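Aminotransferase AspB (Helicobacter pylori 26695, PDB 3EZS) probably works as a pyridoxal 5'-phosphate-dependent aminotransferase of class I and II, moving amino groups between amino acids and keto acids. Local coordinates at residues Y7-E10 and R11-L15; F284-N287 and I288-N292; K294-R297 and K298-N302; K324-Y327 and Q328-I332; L361-P364 and L365-E369. All blocks are in the same frame, centred on the assembly; numbering follows the deposited sequence.

Contact 1 of 5, residues Y7-E10 and R11-L15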
# COMPACT_ATOMS: atom_id res chain seq x y z
N TYR A 7 1.16 19.62 5.79
CA TYR A 7 2.31 19.27 4.96
C TYR A 7 3.02 20.53 4.47
O TYR A 7 2.43 21.62 4.48
CB TYR A 7 1.93 18.34 3.80
CG TYR A 7 1.87 16.87 4.17
CD1 TYR A 7 0.69 16.29 4.64
CD2 TYR A 7 3.00 16.05 4.06
CE1 TYR A 7 0.64 14.94 4.98
CE2 TYR A 7 2.96 14.70 4.39
CZ TYR A 7 1.77 14.15 4.85
OH TYR A 7 1.71 12.82 5.19
N PRO A 8 4.30 20.40 4.07
CA PRO A 8 5.01 21.57 3.58
C PRO A 8 4.27 22.38 2.51
O PRO A 8 4.25 23.60 2.59
CB PRO A 8 6.31 20.98 3.02
CG PRO A 8 6.54 19.76 3.85
CD PRO A 8 5.18 19.21 4.12
N PHE A 9 3.65 21.71 1.55
CA PHE A 9 2.92 22.45 0.49
C PHE A 9 1.73 23.25 1.03
O PHE A 9 1.40 24.29 0.47
CB PHE A 9 2.53 21.54 -0.69
CG PHE A 9 1.28 20.70 -0.47
CD1 PHE A 9 0.02 21.18 -0.86
CD2 PHE A 9 1.36 19.41 0.05
CE1 PHE A 9 -1.13 20.42 -0.67
CE2 PHE A 9 0.21 18.63 0.24
CZ PHE A 9 -1.03 19.14 -0.12
N GLU A 10 1.11 22.79 2.11
CA GLU A 10 -0.02 23.52 2.74
C GLU A 10 0.49 24.76 3.47
O GLU A 10 -0.16 25.82 3.46
CB GLU A 10 -0.77 22.65 3.75
CG GLU A 10 -1.41 21.41 3.15
CD GLU A 10 -2.18 20.58 4.20
OE1 GLU A 10 -1.88 20.70 5.40
OE2 GLU A 10 -3.07 19.79 3.79
N ARG A 11 1.64 24.63 4.12
CA ARG A 11 2.23 25.76 4.80
C ARG A 11 2.63 26.84 3.77
O ARG A 11 2.49 28.04 4.02
CB ARG A 11 3.43 25.32 5.66
CG ARG A 11 3.06 24.31 6.75
CD ARG A 11 4.19 24.00 7.73
NE ARG A 11 4.52 25.14 8.58
CZ ARG A 11 5.55 25.20 9.44
NH1 ARG A 11 6.39 24.17 9.58
NH2 ARG A 11 5.74 26.30 10.15
N LEU A 12 3.09 26.40 2.60
CA LEU A 12 3.50 27.28 1.51
C LEU A 12 2.28 27.95 0.88
O LEU A 12 2.27 29.17 0.64
CB LEU A 12 4.28 26.47 0.46
CG LEU A 12 4.82 27.23 -0.76
CD1 LEU A 12 5.69 28.40 -0.33
CD2 LEU A 12 5.60 26.28 -1.70
N ARG A 13 1.25 27.16 0.61
CA ARG A 13 -0.01 27.71 0.09
C ARG A 13 -0.52 28.79 1.03
O ARG A 13 -0.92 29.86 0.57
CB ARG A 13 -1.04 26.59 -0.07
CG ARG A 13 -2.36 26.99 -0.76
CD ARG A 13 -3.18 25.73 -1.11
NE ARG A 13 -3.47 24.93 0.08
CZ ARG A 13 -3.91 23.67 0.09
NH1 ARG A 13 -4.12 23.00 -1.04
NH2 ARG A 13 -4.13 23.06 1.26
N ALA A 14 -0.47 28.52 2.34
CA ALA A 14 -0.94 29.49 3.35
C ALA A 14 -0.11 30.76 3.35
O ALA A 14 -0.66 31.86 3.46
CB ALA A 14 -0.92 28.88 4.75
N LEU A 15 1.21 30.62 3.23
CA LEU A 15 2.13 31.76 3.19
C LEU A 15 1.86 32.71 2.00
O LEU A 15 1.93 33.93 2.13
CB LEU A 15 3.57 31.26 3.11
CG LEU A 15 4.67 32.32 3.08
CD1 LEU A 15 4.82 33.08 4.43
CD2 LEU A 15 5.96 31.70 2.66
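Tyr7 sits at the N-cap of helix 8-16, and its carbonyl opens the helical bonding: Arg11 N reaches Tyr7 O over 3.1 Å, nearly along the C=O axis. Three more i to i+4 bonds follow, Leu12 to Pro8, Arg13 to Phe9 and Ala14 to Glu10, so residues 7-10 and 11-15 form one continuous first stretch of helix. Pro8, just after the cap, needs no amide hydrogen there. Glu10 has CG beside its backbone N (chi1 -61°), and the extended chain runs back past the first turn until OE1 accepts the Tyr7 amide at 3.2 Å, from above the carboxylate plane. The bond resembles the glutamate half of a capping box, without the other half.

On the exposed flank, Phe9 tucks CG over its own backbone, flanked by N and C (chi1 81°). Arg13 runs alongside it, pointing the same way, and brings NH1 to the ring edge, 4.0 Å from CE1; guanidinium and ring are steeply inclined, 77° apart. The same guanidinium lies beside Glu10, with NH2 3.7 Å from CG, while Glu10 OE2 and Arg13 NH2, at 4.3 Å, are too far apart for a salt bridge.

The other flank faces the protein. Leu12 and Leu15 rest on Pro336 of strand 335-336, Leu15 also packs on helix 319-330, and Tyr7 meets the ring of Tyr259 of the second subunit.

Contact 2 of 5, residues F284-N287 and I288-N292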
# COMPACT_ATOMS: atom_id res chain seq x y z
N PHE A 284 20.36 9.67 -19.09
CA PHE A 284 19.79 10.81 -19.83
C PHE A 284 19.20 11.84 -18.86
O PHE A 284 19.44 13.05 -18.99
CB PHE A 284 18.73 10.34 -20.82
CG PHE A 284 17.98 11.45 -21.51
CD1 PHE A 284 18.45 11.99 -22.70
CD2 PHE A 284 16.80 11.95 -20.98
CE1 PHE A 284 17.77 13.01 -23.34
CE2 PHE A 284 16.10 12.98 -21.62
CZ PHE A 284 16.59 13.51 -22.80
N PHE A 285 18.46 11.37 -17.86
CA PHE A 285 17.88 12.29 -16.87
C PHE A 285 18.94 12.84 -15.91
O PHE A 285 18.93 14.03 -15.60
CB PHE A 285 16.73 11.64 -16.11
CG PHE A 285 15.57 11.24 -16.99
CD1 PHE A 285 14.94 12.18 -17.82
CD2 PHE A 285 15.08 9.94 -16.96
CE1 PHE A 285 13.88 11.82 -18.63
CE2 PHE A 285 14.01 9.56 -17.77
CZ PHE A 285 13.40 10.51 -18.60
N ARG A 286 19.86 11.98 -15.46
CA ARG A 286 20.92 12.40 -14.54
C ARG A 286 21.73 13.55 -15.13
O ARG A 286 22.10 14.48 -14.43
CB ARG A 286 21.88 11.25 -14.23
CG ARG A 286 22.85 11.60 -13.08
CD ARG A 286 24.01 10.62 -12.94
NE ARG A 286 24.90 10.65 -14.11
CZ ARG A 286 25.78 11.63 -14.40
NH1 ARG A 286 25.91 12.70 -13.63
NH2 ARG A 286 26.53 11.55 -15.49
N ASN A 287 22.01 13.46 -16.41
CA ASN A 287 22.77 14.50 -17.06
C ASN A 287 22.08 15.86 -16.98
O ASN A 287 22.74 16.86 -16.83
CB ASN A 287 23.04 14.15 -18.51
CG ASN A 287 23.99 15.10 -19.13
OD1 ASN A 287 23.60 15.90 -19.97
ND2 ASN A 287 25.23 15.10 -18.64
N ILE A 288 20.75 15.88 -17.07
CA ILE A 288 19.99 17.12 -16.97
C ILE A 288 20.13 17.67 -15.55
O ILE A 288 20.41 18.85 -15.37
CB ILE A 288 18.49 16.95 -17.30
CG1 ILE A 288 18.28 16.56 -18.76
CG2 ILE A 288 17.72 18.25 -17.05
CD1 ILE A 288 16.81 16.15 -19.04
N TYR A 289 19.96 16.82 -14.55
CA TYR A 289 20.12 17.26 -13.17
C TYR A 289 21.57 17.65 -12.87
O TYR A 289 21.80 18.55 -12.07
CB TYR A 289 19.65 16.21 -12.17
CG TYR A 289 18.19 15.80 -12.31
CD1 TYR A 289 17.18 16.75 -12.28
CD2 TYR A 289 17.84 14.46 -12.44
CE1 TYR A 289 15.83 16.37 -12.41
CE2 TYR A 289 16.51 14.07 -12.56
CZ TYR A 289 15.51 15.03 -12.54
OH TYR A 289 14.21 14.63 -12.66
N ALA A 290 22.53 16.98 -13.51
CA ALA A 290 23.95 17.31 -13.37
C ALA A 290 24.18 18.72 -13.84
O ALA A 290 24.80 19.51 -13.12
CB ALA A 290 24.81 16.35 -14.18
N ASN A 291 23.67 19.03 -15.03
CA ASN A 291 23.78 20.38 -15.61
C ASN A 291 23.00 21.45 -14.87
O ASN A 291 23.41 22.62 -14.89
CB ASN A 291 23.40 20.37 -17.09
CG ASN A 291 24.42 19.62 -17.95
OD1 ASN A 291 25.61 19.61 -17.64
ND2 ASN A 291 23.96 19.04 -19.06
N ASN A 292 21.90 21.07 -14.22
CA ASN A 292 21.14 22.03 -13.39
C ASN A 292 21.98 22.49 -12.20
O ASN A 292 22.08 23.69 -11.95
CB ASN A 292 19.80 21.45 -12.92
CG ASN A 292 18.83 21.20 -14.06
OD1 ASN A 292 19.08 21.63 -15.18
ND2 ASN A 292 17.71 20.53 -13.77
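Ile288 begins the second half of this stretch of helix 280-299 by reaching back to Phe284. Its CG1 branch lies beside the backbone N (chi1 -65°), which carries CD1 back along the helix to 4.1 Å from CE2 of the phenylalanine ring. Its amide makes a weak bond to Phe285 O, an acceptor shared with the residue that follows.

Tyr289 makes the straighter use of that carbonyl: its N-H meets Phe285 O over 3.2 Å at 165°, in the carbonyl plane. The tyrosine ring swings back over the same turn, with CD2 3.4 Å from Phe285 O, and it also meets the ring of Phe310. Ala290 follows with a short bond, N to Arg286 O at 2.7 Å, and its CB lies 3.9 Å from Arg286 NH1. The bend at chi3 brings the guanidinium near this small residue; its strongest partner is Tyr200 O, and Glu283 supplies a salt bridge.

Asn291 N bonds to Asn287 O at 3.0 Å. In the conformer modelled here, the Asn287 amide is turned 81° from that of Asn291, and its OD1 comes tentatively to 3.3 Å from Asn291 ND2. Asn292 faces inward instead and bonds to Thr358 OG1 and to the carbonyls of Leu354 and Tyr356.

Chemically, then, the helix is divided by face: Phe284 is exposed beside Ile288, Phe285 and Tyr289 are buried, and the Arg286 guanidinium is held by Tyr200 O and Glu283. The buried amide of Asn292 has both its polar atoms satisfied, linking this long helix to the segment leading into helix 358-372 and to its first residue, Thr358.

Contact 3 of 5, residues K294-R297 and K298-N302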
# COMPACT_ATOMS: atom_id res chain seq x y z
N LYS A 294 25.27 22.40 -11.90
CA LYS A 294 26.40 23.18 -12.43
C LYS A 294 26.00 24.61 -12.72
O LYS A 294 26.75 25.54 -12.39
CB LYS A 294 26.95 22.57 -13.73
CG LYS A 294 27.66 21.25 -13.54
CD LYS A 294 28.24 20.70 -14.85
CE LYS A 294 28.85 19.32 -14.64
NZ LYS A 294 29.85 19.29 -13.55
N LEU A 295 24.85 24.78 -13.35
CA LEU A 295 24.34 26.10 -13.70
C LEU A 295 24.09 26.93 -12.43
O LEU A 295 24.54 28.07 -12.33
CB LEU A 295 23.04 25.98 -14.51
CG LEU A 295 22.33 27.29 -14.84
CD1 LEU A 295 23.24 28.22 -15.66
CD2 LEU A 295 21.02 27.01 -15.51
N ALA A 296 23.39 26.32 -11.47
CA ALA A 296 23.08 26.93 -10.19
C ALA A 296 24.34 27.39 -9.48
O ALA A 296 24.38 28.49 -8.91
CB ALA A 296 22.28 25.96 -9.29
N ARG A 297 25.38 26.55 -9.54
CA ARG A 297 26.66 26.85 -8.90
C ARG A 297 27.37 28.04 -9.55
O ARG A 297 28.01 28.85 -8.87
CB ARG A 297 27.56 25.62 -8.87
CG ARG A 297 28.81 25.81 -8.00
CD ARG A 297 29.69 24.57 -7.95
NE ARG A 297 28.98 23.40 -7.40
CZ ARG A 297 28.49 22.37 -8.09
NH1 ARG A 297 28.61 22.29 -9.41
NH2 ARG A 297 27.87 21.40 -7.45
N LYS A 298 27.26 28.17 -10.86
CA LYS A 298 27.82 29.33 -11.53
C LYS A 298 27.06 30.60 -11.13
O LYS A 298 27.67 31.65 -10.95
CB LYS A 298 27.75 29.19 -13.05
CG LYS A 298 28.61 28.10 -13.66
CD LYS A 298 28.51 28.15 -15.18
CE LYS A 298 29.27 27.00 -15.89
NZ LYS A 298 30.72 27.01 -15.61
N ILE A 299 25.74 30.50 -11.00
CA ILE A 299 24.88 31.65 -10.72
C ILE A 299 24.88 32.13 -9.26
O ILE A 299 25.03 33.32 -9.02
CB ILE A 299 23.42 31.37 -11.19
CG1 ILE A 299 23.38 31.26 -12.73
CG2 ILE A 299 22.44 32.45 -10.72
CD1 ILE A 299 21.98 30.90 -13.31
N PHE A 300 24.73 31.22 -8.30
CA PHE A 300 24.66 31.59 -6.90
C PHE A 300 26.07 31.70 -6.31
O PHE A 300 26.64 30.72 -5.81
CB PHE A 300 23.78 30.63 -6.10
CG PHE A 300 22.35 30.51 -6.62
CD1 PHE A 300 21.53 31.61 -6.72
CD2 PHE A 300 21.84 29.27 -7.00
CE1 PHE A 300 20.22 31.50 -7.21
CE2 PHE A 300 20.53 29.14 -7.46
CZ PHE A 300 19.72 30.26 -7.58
N LYS A 301 26.61 32.91 -6.36
CA LYS A 301 27.98 33.19 -5.94
C LYS A 301 28.19 32.92 -4.46
O LYS A 301 27.29 33.15 -3.64
CB LYS A 301 28.36 34.63 -6.30
CG LYS A 301 28.44 34.88 -7.80
N ASN A 302 29.37 32.38 -4.15
CA ASN A 302 29.77 32.06 -2.78
C ASN A 302 28.68 31.29 -2.01
O ASN A 302 28.37 31.63 -0.86
CB ASN A 302 30.15 33.34 -2.03
CG ASN A 302 31.21 34.16 -2.77
OD1 ASN A 302 32.20 33.61 -3.25
ND2 ASN A 302 31.00 35.47 -2.85
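Leu295 and Ile299 meet on the packed side of this last turn of helix 280-299, their methyls CD1 and CD1 3.8 Å apart. The leucine gets there by setting CG anti to its N (chi1 175°), while the isoleucine extends CG1 back along the helix, within 3.4 Å of Leu295 O. One residue on, Ala296 and Phe300 repeat the spacing: ring atom CD2 stands 4.0 Å from Ala296 CB. Phe300 N closes the helix with a nearly linear bond to Ala296 O, 2.8 Å at 174°, even though Phe300 itself has already left helical geometry. Its ring is buried among Leu314 of the small antiparallel sheet and Leu365 and Ile368 of helix 358-372.

The opposite character belongs to Lys294, Arg297 and Lys298, whose long chains lead away from the turn. Lys298 is exposed; CG lies 3.4 Å from Lys294 O, and beyond it the chain departs. Lys294 and Arg297 converge on Glu201, each making a salt bridge to a different carboxylate oxygen, and Arg297 NH2 also bonds to Ile305 O.

The chemistry implies a helix end with two kinds of anchor. Ala296 and Phe300 are buried, with Leu295 and Ile299 packed beside them, while Glu201, gripped by two positive chains, would offset much of their charge and tie the outer side to a distant part of the chain.

Contact 4 of 5, residues K324-Y327 and Q328-I332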
# COMPACT_ATOMS: atom_id res chain seq x y z
N LYS A 324 8.00 35.07 -0.11
CA LYS A 324 6.92 36.03 -0.34
C LYS A 324 7.31 37.08 -1.34
O LYS A 324 6.56 37.34 -2.28
CB LYS A 324 6.46 36.71 0.98
CG LYS A 324 5.31 36.01 1.71
CD LYS A 324 5.31 36.21 3.24
CE LYS A 324 5.46 37.64 3.73
NZ LYS A 324 5.71 37.69 5.21
N THR A 325 8.47 37.69 -1.13
CA THR A 325 9.00 38.72 -2.02
C THR A 325 9.20 38.20 -3.44
O THR A 325 8.78 38.86 -4.41
CB THR A 325 10.37 39.28 -1.51
OG1 THR A 325 10.19 39.81 -0.20
CG2 THR A 325 10.88 40.41 -2.43
N LEU A 326 9.81 37.02 -3.58
CA LEU A 326 10.07 36.47 -4.90
C LEU A 326 8.76 36.14 -5.65
O LEU A 326 8.64 36.39 -6.85
CB LEU A 326 10.97 35.24 -4.77
CG LEU A 326 11.58 34.65 -6.04
CD1 LEU A 326 12.56 35.60 -6.69
CD2 LEU A 326 12.25 33.34 -5.71
N TYR A 327 7.79 35.59 -4.94
CA TYR A 327 6.52 35.24 -5.55
C TYR A 327 5.72 36.48 -5.95
O TYR A 327 5.15 36.54 -7.04
CB TYR A 327 5.72 34.37 -4.60
CG TYR A 327 4.43 33.87 -5.19
CD1 TYR A 327 4.44 32.96 -6.24
CD2 TYR A 327 3.20 34.25 -4.65
CE1 TYR A 327 3.26 32.47 -6.78
CE2 TYR A 327 2.01 33.77 -5.19
CZ TYR A 327 2.05 32.87 -6.24
OH TYR A 327 0.88 32.38 -6.77
N GLN A 328 5.66 37.44 -5.04
CA GLN A 328 4.97 38.70 -5.27
C GLN A 328 5.49 39.43 -6.50
O GLN A 328 4.72 39.85 -7.35
CB GLN A 328 5.19 39.57 -4.03
CG GLN A 328 4.79 41.03 -4.09
CD GLN A 328 3.31 41.23 -4.16
OE1 GLN A 328 2.71 41.70 -3.19
NE2 GLN A 328 2.70 40.87 -5.29
N ASN A 329 6.81 39.56 -6.59
CA ASN A 329 7.46 40.29 -7.65
C ASN A 329 7.79 39.53 -8.94
O ASN A 329 7.76 40.12 -10.03
CB ASN A 329 8.77 40.87 -7.13
CG ASN A 329 8.55 41.92 -6.06
OD1 ASN A 329 7.79 42.85 -6.23
ND2 ASN A 329 9.27 41.79 -4.96
N GLU A 330 8.13 38.25 -8.82
CA GLU A 330 8.55 37.47 -9.98
C GLU A 330 7.69 36.27 -10.33
O GLU A 330 7.89 35.69 -11.40
CB GLU A 330 9.98 36.97 -9.76
CG GLU A 330 10.98 38.07 -9.44
CD GLU A 330 11.10 39.10 -10.54
OE1 GLU A 330 10.83 38.78 -11.71
OE2 GLU A 330 11.47 40.25 -10.23
N GLY A 331 6.75 35.92 -9.47
CA GLY A 331 5.92 34.73 -9.65
C GLY A 331 6.68 33.43 -9.44
O GLY A 331 6.13 32.35 -9.69
N ILE A 332 7.93 33.51 -8.97
CA ILE A 332 8.74 32.31 -8.77
C ILE A 332 8.45 31.74 -7.40
O ILE A 332 8.58 32.43 -6.39
CB ILE A 332 10.25 32.62 -8.92
CG1 ILE A 332 10.57 33.07 -10.35
CG2 ILE A 332 11.08 31.40 -8.53
CD1 ILE A 332 11.93 33.73 -10.51
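Tyr327 lays its ring beside the chain that leaves helix 319-330 and doubles back: ring atom CD1 lies 3.9 Å from Gly331 O, and Ile332 O comes to the ring edge, near its plane. In the conformer modelled here, Leu326 brings its CD2 methyl to 3.6 Å from Ile332 CG2, the two side chains crossing obliquely. CG of the leucine stands anti to its backbone N (chi1 -169°) and, with chi2 near 66°, CD1 is placed 4.0 Å from Glu330 CG, at about a right angle to the glutamate chain. Glu330 itself bends at chi2, and its OE2 bonds to Tyr371 OH of the last helix.

The helix ends at a glycine with positive phi, the residue just past its C-cap. Gly331 has a phi of 71°, and its amide still reaches back four residues to Tyr327 O, 3.0 Å away, but from above the carbonyl plane. Its CA adds a C-H contact to the same oxygen. Just before it, Glu330 N is held by Leu326 O at 2.8 Å.

Toward helix 358-372, where both touch Tyr371, Thr325 and Asn329 run side by side, and the threonine methyl CG2 comes within 3.3 Å of Asn329 ND2. The threonine hydroxyl OG1 is turned back to Asn321 O. Tyr327 packs on Leu16 of helix 8-16 and on Pro21; Leu326 faces Ile368 of helix 358-372.

Contact 5 of 5, residues L361-P364 and L365-E369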
# COMPACT_ATOMS: atom_id res chain seq x y z
N LEU A 361 15.87 27.00 -16.63
CA LEU A 361 16.33 27.48 -15.33
C LEU A 361 17.22 28.72 -15.36
O LEU A 361 17.35 29.38 -14.34
CB LEU A 361 17.12 26.35 -14.63
CG LEU A 361 16.43 25.02 -14.34
CD1 LEU A 361 17.40 24.04 -13.62
CD2 LEU A 361 15.16 25.23 -13.51
N GLU A 362 17.83 29.02 -16.50
CA GLU A 362 18.82 30.10 -16.58
C GLU A 362 18.28 31.44 -16.10
O GLU A 362 18.87 32.06 -15.22
CB GLU A 362 19.37 30.26 -18.00
CG GLU A 362 20.04 29.02 -18.58
CD GLU A 362 20.41 29.19 -20.05
OE1 GLU A 362 20.67 30.35 -20.47
OE2 GLU A 362 20.45 28.16 -20.78
N LYS A 363 17.14 31.85 -16.67
CA LYS A 363 16.54 33.11 -16.29
C LYS A 363 16.08 33.15 -14.84
O LYS A 363 16.54 34.00 -14.08
CB LYS A 363 15.39 33.48 -17.26
CG LYS A 363 14.79 34.87 -17.05
CD LYS A 363 15.80 35.96 -17.37
CE LYS A 363 15.21 37.34 -17.20
NZ LYS A 363 16.24 38.38 -17.50
N PRO A 364 15.17 32.25 -14.43
CA PRO A 364 14.72 32.30 -13.03
C PRO A 364 15.81 32.23 -11.97
O PRO A 364 15.69 32.89 -10.93
CB PRO A 364 13.80 31.09 -12.90
CG PRO A 364 14.03 30.28 -14.09
CD PRO A 364 14.46 31.19 -15.16
N LEU A 365 16.86 31.44 -12.20
CA LEU A 365 17.93 31.32 -11.21
C LEU A 365 18.71 32.62 -11.11
O LEU A 365 19.12 33.01 -10.02
CB LEU A 365 18.86 30.13 -11.50
CG LEU A 365 18.26 28.72 -11.41
CD1 LEU A 365 19.31 27.68 -11.82
CD2 LEU A 365 17.74 28.42 -10.02
N GLU A 366 18.93 33.29 -12.25
CA GLU A 366 19.61 34.60 -12.23
C GLU A 366 18.80 35.65 -11.47
O GLU A 366 19.35 36.46 -10.70
CB GLU A 366 19.88 35.08 -13.66
CG GLU A 366 20.99 34.27 -14.32
CD GLU A 366 21.31 34.69 -15.77
OE1 GLU A 366 20.56 35.49 -16.38
OE2 GLU A 366 22.35 34.20 -16.27
N ILE A 367 17.48 35.62 -11.69
CA ILE A 367 16.56 36.53 -11.03
C ILE A 367 16.64 36.33 -9.52
O ILE A 367 16.80 37.29 -8.76
CB ILE A 367 15.13 36.31 -11.55
CG1 ILE A 367 15.01 36.80 -12.99
CG2 ILE A 367 14.14 37.10 -10.72
CD1 ILE A 367 13.68 36.44 -13.67
N ILE A 368 16.56 35.07 -9.11
CA ILE A 368 16.66 34.73 -7.70
C ILE A 368 17.93 35.34 -7.10
O ILE A 368 17.87 35.98 -6.05
CB ILE A 368 16.64 33.21 -7.49
CG1 ILE A 368 15.22 32.66 -7.74
CG2 ILE A 368 17.09 32.82 -6.04
CD1 ILE A 368 15.09 31.08 -7.75
N GLU A 369 19.07 35.17 -7.79
CA GLU A 369 20.35 35.70 -7.30
C GLU A 369 20.32 37.21 -7.14
O GLU A 369 20.84 37.72 -6.15
CB GLU A 369 21.52 35.23 -8.19
CG GLU A 369 22.94 35.74 -7.76
CD GLU A 369 23.44 35.19 -6.41
OE1 GLU A 369 22.70 34.47 -5.72
OE2 GLU A 369 24.60 35.46 -6.05
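Pro364 O accepts the amide of Ile368 at 3.0 Å, at 166° on the hydrogen, and the CG1 methylene of that isoleucine crowds the same oxygen at 3.2 Å. One residue earlier Lys363 O is used alike by Ile367 N, with Ile367 CG1 again close by. Both isoleucines set CG1 beside the backbone N, a torsion that turns the longer branch back over the preceding turn.

Leu365 does much the same to Leu361: its N bonds to Leu361 O over 3.0 Å, and CD1 packs on Leu361 CB at 3.8 Å. This is the C-terminal helix 358-372, which lies against the small three-stranded antiparallel sheet, where Leu365 and Ile368 both touch Leu352. Near its start the helix is kinked: Pro364 has no amide hydrogen to give the preceding turn, and Lys363 N also makes no such bond.

The outward side is charged. Lys363, bent at chi2 (66°), passes its methylenes over Ile367, with CG 3.9 Å from CD1. Glu366 extends from the helix with CG 3.2 Å from Glu362 O. Glu369, by contrast buried, pairs with Arg372 and accepts Lys301 N.

How the contacts relate
All five contacts are short helical turns, following one another along the chain without nesting or crossing, and none closes a long loop. Contact 1 starts the N-terminal helix 8-16, which packs on contact 4 where Leu15 meets Lys324. Contacts 2 and 3 occupy successive parts of helix 280-299, their centres about 15 Å apart. Contact 4 ends helix 319-330. Contact 5, in the last helix, touches contacts 2, 3 and 4: Leu361 packs on Asn292 of contact 2, Glu369 accepts a probable hydrogen bond from Lys301 of contact 3, and Ile367 lies against Glu330 of contact 4. Together they join four helices around the small antiparallel sheet.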